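Local structure of branched-chain amino acid aminotransferase (Thermoproteus uzoniensis, 5CE8) at residues Y182-M187 and A255-T260; I264-E269 and P279-I284. The protein probably transfers the amino group of leucine, isoleucine or valine to 2-oxoglutarate, using pyridoxal 5'-phosphate as cofactor, and so serves branched-chain amino acid biosynthesis. One frame throughout, in Å; residues are numbered along the deposited sequence.

Following the chain from its N terminus, strand 184-188 comes first, on the heels of helix 167-179. Segment 255-260 follows after 67 intervening residues, and interaction 1 closes that long loop, which includes helix 223-235. Interaction 2 then opens just past Thr260 and closes a short loop of nine residues between 264-269 and helix 279-292. The two neither nest nor cross; they lie in series, with centres about 11 Å apart. Strands 254-259 and 265-270 join them as antiparallel neighbours in one mixed sheet, through the probable hydrogen bonds Ile267 N to Ala255 O and Thr265 N to Phe257 O, both 2.8 Å.

Interaction 1: residues Y182-M187 and A255-T260; sequences YDEAIM and AFFVGT. With PLP (pyridoxal-5'-phosphate), chain D.
The phenyl ring of Phe257 reaches across from strand 255-259 to strand 184-187, and its far end carries the whole contact. CZ lies 3.7 Å from Glu184 CG and 3.9 Å from Ile186 CG1, so two side chains two residues apart on one strand meet the same ring, both obliquely. The strands' axes stay 10.4 Å apart and run nearly at right angles (97°), which leaves this ring to span the gap. Glu184 offers its methylenes because CG stands anti to the backbone N (chi1 -172°) and the chain then bends at chi2.

Polar contacts belong to the carboxylate, turned 84° from the ring plane. Ala185 N donates to Glu184 OE2 at 2.8 Å, an almost straight bond on the anti side of that oxygen; Ser198 and Arg178 grip OE2 too, a likely brake on its rotation. By contrast, the buried Ala185 O lies 3.7 Å from Phe257 CZ and has no hydrogen-bonding partner in the model.

Beyond Gly259, Thr260 binds the cofactor: its backbone N (2.9 Å) and OG1 (2.7 Å) both donate to PLP O1P. Arg66, Ile223 and Thr224 also bond to the cofactor. The strand that packs through Phe257 thus leads straight into the PLP phosphate site of a class-IV aminotransferase.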
loop_
_atom_site.group_PDB
_atom_site.type_symbol
_atom_site.label_atom_id
_atom_site.label_comp_id
_atom_site.label_asym_id
_atom_site.label_seq_id
_atom_site.Cartn_x
_atom_site.Cartn_y
_atom_site.Cartn_z
ATOM N N TYR A 182 3.489 26.312 -13.807
ATOM C CA TYR A 182 4.177 25.239 -14.587
ATOM C C TYR A 182 3.376 24.893 -15.812
ATOM O O TYR A 182 2.108 25.103 -15.851
ATOM C CB TYR A 182 4.294 23.918 -13.780
ATOM C CG TYR A 182 5.038 24.105 -12.489
ATOM C CD1 TYR A 182 6.438 24.138 -12.460
ATOM C CD2 TYR A 182 4.348 24.316 -11.287
ATOM C CE1 TYR A 182 7.130 24.374 -11.282
ATOM C CE2 TYR A 182 5.043 24.539 -10.108
ATOM C CZ TYR A 182 6.424 24.593 -10.123
ATOM O OH TYR A 182 7.099 24.780 -8.954
ATOM N N ASP A 183 4.032 24.283 -16.785
ATOM C CA ASP A 183 3.330 23.986 -18.025
ATOM C C ASP A 183 2.621 22.625 -17.945
ATOM O O ASP A 183 1.595 22.450 -18.546
ATOM C CB ASP A 183 4.277 24.012 -19.205
ATOM C CG ASP A 183 5.126 25.241 -19.242
ATOM O OD1 ASP A 183 4.525 26.310 -19.425
ATOM O OD2 ASP A 183 6.376 25.171 -19.047
ATOM N N GLU A 184 3.151 21.676 -17.162
ATOM C CA GLU A 184 2.563 20.336 -17.160
ATOM C C GLU A 184 2.898 19.606 -15.845
ATOM O O GLU A 184 3.876 19.958 -15.091
ATOM C CB GLU A 184 3.061 19.458 -18.368
ATOM C CG GLU A 184 2.375 18.071 -18.599
ATOM C CD GLU A 184 0.840 18.211 -18.659
ATOM O OE1 GLU A 184 0.368 18.438 -19.781
ATOM O OE2 GLU A 184 0.133 18.290 -17.572
ATOM N N ALA A 185 2.068 18.582 -15.620
ATOM C CA ALA A 185 2.155 17.682 -14.471
ATOM C C ALA A 185 2.929 16.474 -14.728
ATOM O O ALA A 185 2.876 15.975 -15.799
ATOM C CB ALA A 185 0.799 17.250 -14.016
ATOM N N ILE A 186 3.587 15.954 -13.691
ATOM C CA ILE A 186 4.066 14.550 -13.708
ATOM C C ILE A 186 3.348 13.868 -12.595
ATOM O O ILE A 186 3.342 14.358 -11.515
ATOM C CB ILE A 186 5.636 14.409 -13.535
ATOM C CG1 ILE A 186 6.345 14.642 -14.889
ATOM C CG2 ILE A 186 6.061 12.977 -13.194
ATOM C CD1 ILE A 186 7.622 15.313 -14.740
ATOM N N MET A 187 2.908 12.614 -12.814
ATOM C CA MET A 187 2.181 11.899 -11.842
ATOM C C MET A 187 2.924 10.615 -11.504
ATOM O O MET A 187 3.372 9.869 -12.436
ATOM C CB MET A 187 0.785 11.474 -12.402
ATOM C CG MET A 187 -0.272 12.579 -12.296
ATOM S SD MET A 187 -1.972 11.973 -12.623
ATOM C CE MET A 187 -1.709 12.045 -14.290
ATOM N N ALA A 255 15.080 14.694 -20.419
ATOM C CA ALA A 255 13.684 14.250 -20.209
ATOM C C ALA A 255 12.766 14.890 -21.213
ATOM O O ALA A 255 13.007 16.005 -21.702
ATOM C CB ALA A 255 13.173 14.552 -18.799
ATOM N N PHE A 256 11.797 14.117 -21.615
ATOM C CA PHE A 256 10.761 14.577 -22.531
ATOM C C PHE A 256 9.435 13.810 -22.395
ATOM O O PHE A 256 9.383 12.643 -22.026
ATOM C CB PHE A 256 11.258 14.558 -23.989
ATOM C CG PHE A 256 11.667 13.225 -24.550
ATOM C CD1 PHE A 256 12.933 12.723 -24.328
ATOM C CD2 PHE A 256 10.809 12.480 -25.366
ATOM C CE1 PHE A 256 13.384 11.517 -24.927
ATOM C CE2 PHE A 256 11.253 11.304 -25.956
ATOM C CZ PHE A 256 12.511 10.772 -25.689
ATOM N N PHE A 257 8.378 14.532 -22.728
ATOM C CA PHE A 257 7.023 14.021 -22.867
ATOM C C PHE A 257 6.741 13.732 -24.344
ATOM O O PHE A 257 7.264 14.415 -25.270
ATOM C CB PHE A 257 6.019 15.101 -22.549
ATOM C CG PHE A 257 5.865 15.445 -21.106
ATOM C CD1 PHE A 257 5.443 14.518 -20.211
ATOM C CD2 PHE A 257 6.124 16.777 -20.639
ATOM C CE1 PHE A 257 5.221 14.871 -18.886
ATOM C CE2 PHE A 257 5.945 17.102 -19.322
ATOM C CZ PHE A 257 5.476 16.145 -18.427
ATOM N N VAL A 258 5.880 12.716 -24.562
ATOM C CA VAL A 258 5.443 12.293 -25.891
ATOM C C VAL A 258 3.921 12.069 -25.810
ATOM O O VAL A 258 3.399 11.663 -24.716
ATOM C CB VAL A 258 6.212 11.070 -26.463
ATOM C CG1 VAL A 258 7.709 11.310 -26.378
ATOM C CG2 VAL A 258 5.862 9.812 -25.733
ATOM N N GLY A 259 3.244 12.425 -26.922
ATOM C CA GLY A 259 1.835 12.252 -27.053
ATOM C C GLY A 259 1.415 12.833 -28.373
ATOM O O GLY A 259 2.172 13.608 -28.999
ATOM N N THR A 260 0.200 12.437 -28.799
ATOM C CA THR A 260 -0.282 12.814 -30.059
ATOM C C THR A 260 -0.262 14.323 -30.057
ATOM O O THR A 260 0.333 14.892 -30.992
ATOM C CB THR A 260 -1.639 12.192 -30.419
ATOM O OG1 THR A 260 -1.449 10.802 -30.737
ATOM C CG2 THR A 260 -2.283 12.879 -31.696
HETATM N N1 PLP D . -0.960 9.200 -21.544
HETATM C C2 PLP D . -2.264 9.198 -21.280
HETATM C C2A PLP D . -2.762 9.166 -19.867
HETATM C C3 PLP D . -3.243 9.329 -22.350
HETATM O O3 PLP D . -4.598 9.423 -22.046
HETATM C C4 PLP D . -2.743 9.403 -23.751
HETATM C C4A PLP D . -3.665 9.519 -24.948
HETATM C C5 PLP D . -1.262 9.358 -23.910
HETATM C C6 PLP D . -0.457 9.259 -22.741
HETATM C C5A PLP D . -0.537 9.487 -25.219
HETATM O O4P PLP D . -0.951 8.547 -26.143
HETATM P P PLP D . -0.728 8.838 -27.676
HETATM O O1P PLP D . -1.448 10.172 -28.074
HETATM O O2P PLP D . 0.717 8.739 -27.918
HETATM O O3P PLP D . -1.465 7.790 -28.463
#

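Interaction 2: residues I264-E269 and P279-I284; sequences ITPIIE and PITQKI
Ile264 lays its branched side chain along the inner side of helix 279-284, over the turn between Thr281 and Ile284. Its two branches divide the work. CG2 faces Thr281, 4.1 Å from the carbonyl oxygen Thr281 O and 4.3 Å from the methyl Thr281 CG2. The other branch goes toward Ile284: Ile264 CG1 lies 4.3 Å from Ile284 O, and Ile264 CD1 comes within 4.3 Å of Ile284 CG2. Because chi1 is -44°, CG1 sits beside the backbone N while CG2 is anti to it, and the fork straddles two helix residues one turn apart. Val228 of helix 223-235 touches both isoleucines, and Thr224, a cofactor-binding residue of that helix, also packs on Ile264.

The second point of contact is Pro266, two residues on. Thr281 CG2 rests obliquely against the proline, 4.0 Å from Pro266 CG and equally far from Pro266 CA. One methyl of Thr281 thus meets both Ile264 and Pro266. Its chi1 of -60° sets that methyl anti to the backbone N and places OG1 anti to the carbonyl carbon. Directional bonds to the first turn come from Glu254, outside both segments, whose OE1 hydrogen-bonds to Thr281 OG1 while its OE2 accepts from Ile280 N.

No hydrogen bond joins 264-269 to 279-284. The two are held by van der Waals contact between buried, mostly aliphatic surfaces, and the polar atoms the helix brings closest to Ile264 are two backbone carbonyl oxygens, Thr281 O and Ile284 O. Contacts of this kind set no precise orientation, and the bonds to Glu254 probably do more to orient the first turn.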
loop_
_atom_site.group_PDB
_atom_site.type_symbol
_atom_site.label_atom_id
_atom_site.label_comp_id
_atom_site.label_asym_id
_atom_site.label_seq_id
_atom_site.Cartn_x
_atom_site.Cartn_y
_atom_site.Cartn_z
ATOM N N ILE A 264 6.865 15.588 -29.362
ATOM C CA ILE A 264 8.078 15.290 -28.546
ATOM C C ILE A 264 8.417 16.604 -27.916
ATOM O O ILE A 264 8.877 17.499 -28.614
ATOM C CB ILE A 264 9.293 14.815 -29.422
ATOM C CG1 ILE A 264 8.852 13.787 -30.511
ATOM C CG2 ILE A 264 10.423 14.227 -28.552
ATOM C CD1 ILE A 264 8.243 12.503 -29.989
ATOM N N THR A 265 8.146 16.753 -26.618
ATOM C CA THR A 265 8.374 18.033 -25.946
ATOM C C THR A 265 9.453 17.748 -24.924
ATOM O O THR A 265 9.228 16.904 -24.045
ATOM C CB THR A 265 7.062 18.535 -25.334
ATOM O OG1 THR A 265 6.125 18.814 -26.371
ATOM C CG2 THR A 265 7.273 19.755 -24.440
ATOM N N PRO A 266 10.638 18.415 -25.035
ATOM C CA PRO A 266 11.675 18.471 -23.978
ATOM C C PRO A 266 11.091 18.934 -22.621
ATOM O O PRO A 266 10.294 19.878 -22.595
ATOM C CB PRO A 266 12.628 19.604 -24.479
ATOM C CG PRO A 266 12.406 19.714 -25.893
ATOM C CD PRO A 266 10.933 19.418 -26.083
ATOM N N ILE A 267 11.523 18.337 -21.521
ATOM C CA ILE A 267 11.222 18.814 -20.190
ATOM C C ILE A 267 12.508 19.540 -19.658
ATOM O O ILE A 267 13.490 18.903 -19.476
ATOM C CB ILE A 267 10.784 17.640 -19.294
ATOM C CG1 ILE A 267 9.466 17.119 -19.783
ATOM C CG2 ILE A 267 10.496 18.143 -17.897
ATOM C CD1 ILE A 267 9.195 15.700 -19.389
ATOM N N ILE A 268 12.491 20.863 -19.514
ATOM C CA ILE A 268 13.704 21.574 -19.116
ATOM C C ILE A 268 13.740 21.947 -17.630
ATOM O O ILE A 268 14.716 22.463 -17.147
ATOM C CB ILE A 268 14.014 22.804 -20.008
ATOM C CG1 ILE A 268 12.841 23.771 -20.047
ATOM C CG2 ILE A 268 14.483 22.275 -21.377
ATOM C CD1 ILE A 268 13.129 25.168 -20.634
ATOM N N GLU A 269 12.676 21.661 -16.921
ATOM C CA GLU A 269 12.613 21.914 -15.500
ATOM C C GLU A 269 11.658 20.961 -14.876
ATOM O O GLU A 269 10.590 20.716 -15.413
ATOM C CB GLU A 269 12.278 23.335 -15.226
ATOM C CG GLU A 269 12.667 23.758 -13.866
ATOM C CD GLU A 269 11.896 25.025 -13.495
ATOM O OE1 GLU A 269 12.382 26.091 -13.812
ATOM O OE2 GLU A 269 10.794 24.966 -12.903
ATOM N N PRO A 279 20.540 16.330 -26.640
ATOM C CA PRO A 279 20.673 15.782 -28.006
ATOM C C PRO A 279 19.790 14.599 -28.432
ATOM O O PRO A 279 19.330 14.598 -29.577
ATOM C CB PRO A 279 22.171 15.464 -28.125
ATOM C CG PRO A 279 22.647 15.229 -26.710
ATOM C CD PRO A 279 21.670 15.942 -25.767
ATOM N N ILE A 280 19.490 13.669 -27.522
ATOM C CA ILE A 280 18.596 12.532 -27.794
ATOM C C ILE A 280 17.188 13.073 -28.062
ATOM O O ILE A 280 16.599 12.783 -29.115
ATOM C CB ILE A 280 18.690 11.373 -26.735
ATOM C CG1 ILE A 280 20.113 10.799 -26.648
ATOM C CG2 ILE A 280 17.702 10.224 -26.943
ATOM C CD1 ILE A 280 20.767 10.292 -27.918
ATOM N N THR A 281 16.695 13.934 -27.184
ATOM C CA THR A 281 15.407 14.454 -27.328
ATOM C C THR A 281 15.331 15.209 -28.625
ATOM O O THR A 281 14.376 15.024 -29.337
ATOM C CB THR A 281 15.071 15.466 -26.232
ATOM O OG1 THR A 281 15.144 14.829 -24.958
ATOM C CG2 THR A 281 13.696 15.967 -26.391
ATOM N N GLN A 282 16.305 16.040 -28.934
ATOM C CA GLN A 282 16.315 16.741 -30.220
ATOM C C GLN A 282 16.304 15.783 -31.415
ATOM O O GLN A 282 15.487 15.977 -32.376
ATOM C CB GLN A 282 17.379 17.862 -30.341
ATOM N N LYS A 283 17.127 14.739 -31.381
ATOM C CA LYS A 283 17.246 13.868 -32.520
ATOM C C LYS A 283 15.927 13.120 -32.636
ATOM O O LYS A 283 15.391 13.036 -33.749
ATOM C CB LYS A 283 18.488 12.933 -32.465
ATOM C CG LYS A 283 18.516 11.840 -33.514
ATOM C CD LYS A 283 18.781 12.524 -34.871
ATOM C CE LYS A 283 19.033 11.606 -36.094
ATOM N NZ LYS A 283 20.410 11.118 -36.080
ATOM N N ILE A 284 15.352 12.648 -31.543
ATOM C CA ILE A 284 13.994 11.982 -31.612
ATOM C C ILE A 284 12.900 12.984 -32.152
ATOM O O ILE A 284 12.115 12.655 -33.075
ATOM C CB ILE A 284 13.566 11.260 -30.285
ATOM C CG1 ILE A 284 14.449 10.022 -30.058
ATOM C CG2 ILE A 284 12.141 10.653 -30.428
ATOM C CD1 ILE A 284 14.404 9.544 -28.638
#